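Long-range contact in beta-lactamase II (Erythrobacter litoralis, PDB 6V72), which probably hydrolyses beta-lactam antibiotics to substituted beta-amino acids, as a zinc-dependent class B enzyme: residues Ile113-His118 against Pro132-Ile137. Numbering follows the deposited sequence.
Sequences IATWAH and PARNAI
Parallel strand pairing joins 113-118 to 132-137, and three backbone hydrogen bonds carry it. Asn135 N gives to Thr115 O, Asn135 O accepts from Ala117 N nearly along its C=O axis, and Ile137 N reaches Ala117 O at 2.9 Å in an almost straight bond (173°).

Two side chains reinforce the start of this pairing. Thr115 holds OG1 in the crowded position between its own N and carbonyl carbon (chi1 49°), where it receives Arg134 N at 2.9 Å and also bonds to His109 NE2 of helix 105-110; a small hydroxyl can serve both. The amide of Asn135 bends back so that ND2 lies 3.0 Å from Thr115 O, approaching from above the carbonyl plane, and that oxygen is gripped by two donors of one residue.

Asn135 CB sits squarely over the six-membered ring of Trp116, 3.3 Å from its centroid, a CH-pi contact, with the amide tilted 26° from the indole. The broad indole also touches Glu148, a calcium ligand, with Ala149 and Leu153 of helix 147-153. Ala117 points to the opposite face, where its CB meets CB of Ala133, which lies just ahead of the strand and points toward 113-118, at 3.8 Å.

Backbone bonds from Ala114 to Ala92 and Trp116 to Val94 continue the sheet, so strand 114-117 lies between two parallel neighbours, as in the alpha-beta/beta-alpha sandwich of metallo-beta-lactamases.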
# COMPACT_ATOMS: atom_id res chain seq x y z
N ILE A 113 32.62 -9.05 4.32
CA ILE A 113 32.35 -7.62 4.20
C ILE A 113 31.78 -7.10 5.51
O ILE A 113 30.83 -7.68 6.05
CB ILE A 113 31.40 -7.35 3.03
CG1 ILE A 113 32.10 -7.71 1.72
CG2 ILE A 113 30.96 -5.88 3.02
CD1 ILE A 113 31.14 -7.82 0.52
N ALA A 114 32.35 -6.00 6.01
CA ALA A 114 31.87 -5.35 7.22
C ALA A 114 30.54 -4.66 6.94
O ALA A 114 30.48 -3.73 6.13
CB ALA A 114 32.88 -4.31 7.71
N THR A 115 29.50 -5.07 7.63
CA THR A 115 28.14 -4.63 7.37
C THR A 115 27.65 -3.72 8.49
O THR A 115 27.94 -3.98 9.67
CB THR A 115 27.23 -5.84 7.25
OG1 THR A 115 27.48 -6.71 8.37
CG2 THR A 115 27.56 -6.59 5.96
N TRP A 116 26.92 -2.67 8.13
CA TRP A 116 26.49 -1.62 9.03
C TRP A 116 24.99 -1.42 8.93
O TRP A 116 24.43 -1.46 7.83
CB TRP A 116 27.21 -0.29 8.68
CG TRP A 116 28.65 -0.33 9.01
CD1 TRP A 116 29.67 -0.80 8.22
CD2 TRP A 116 29.25 0.07 10.24
NE1 TRP A 116 30.86 -0.69 8.88
CE2 TRP A 116 30.64 -0.16 10.13
CE3 TRP A 116 28.74 0.61 11.43
CZ2 TRP A 116 31.52 0.12 11.16
CZ3 TRP A 116 29.63 0.89 12.45
CH2 TRP A 116 31.00 0.65 12.31
N ALA A 117 24.34 -1.16 10.07
CA ALA A 117 22.92 -0.87 10.09
C ALA A 117 22.59 0.00 11.28
O ALA A 117 23.36 0.09 12.24
CB ALA A 117 22.06 -2.14 10.16
N HIS A 118 21.42 0.65 11.21
CA HIS A 118 20.86 1.31 12.38
C HIS A 118 20.83 0.32 13.55
O HIS A 118 20.48 -0.85 13.36
CB HIS A 118 19.44 1.80 12.06
CG HIS A 118 18.86 2.69 13.12
ND1 HIS A 118 18.46 2.21 14.35
CD2 HIS A 118 18.64 4.03 13.14
CE1 HIS A 118 18.02 3.22 15.08
NE2 HIS A 118 18.11 4.33 14.37
N PRO A 132 21.43 -10.11 11.22
CA PRO A 132 21.74 -8.70 11.48
C PRO A 132 23.08 -8.31 10.88
O PRO A 132 23.98 -9.14 10.69
CB PRO A 132 21.78 -8.63 13.01
CG PRO A 132 22.22 -10.00 13.43
CD PRO A 132 21.63 -10.96 12.41
N ALA A 133 23.21 -7.03 10.58
CA ALA A 133 24.52 -6.50 10.26
C ALA A 133 25.43 -6.63 11.47
O ALA A 133 24.98 -6.63 12.62
CB ALA A 133 24.44 -5.02 9.83
N ARG A 134 26.72 -6.75 11.21
CA ARG A 134 27.66 -6.95 12.30
C ARG A 134 27.83 -5.68 13.13
O ARG A 134 27.99 -5.76 14.36
CB ARG A 134 29.01 -7.41 11.73
CG ARG A 134 28.94 -8.81 11.08
CD ARG A 134 30.31 -9.44 11.00
NE ARG A 134 30.35 -10.63 10.15
CZ ARG A 134 29.82 -11.80 10.47
NH1 ARG A 134 29.18 -11.96 11.62
NH2 ARG A 134 29.93 -12.83 9.64
N ASN A 135 27.72 -4.52 12.51
CA ASN A 135 28.11 -3.28 13.16
C ASN A 135 26.92 -2.34 13.26
O ASN A 135 26.20 -2.13 12.29
CB ASN A 135 29.22 -2.61 12.36
CG ASN A 135 30.43 -3.49 12.23
OD1 ASN A 135 31.17 -3.68 13.20
ND2 ASN A 135 30.65 -4.03 11.04
N ALA A 136 26.74 -1.76 14.44
CA ALA A 136 25.67 -0.80 14.69
C ALA A 136 26.19 0.62 14.52
O ALA A 136 27.15 1.02 15.19
CB ALA A 136 25.14 -0.98 16.11
N ILE A 137 25.51 1.40 13.67
CA ILE A 137 25.89 2.80 13.46
C ILE A 137 25.65 3.60 14.73
O ILE A 137 24.61 3.47 15.39
CB ILE A 137 25.08 3.39 12.29
CG1 ILE A 137 25.34 2.62 10.99
CG2 ILE A 137 25.34 4.89 12.12
CD1 ILE A 137 24.24 2.89 9.91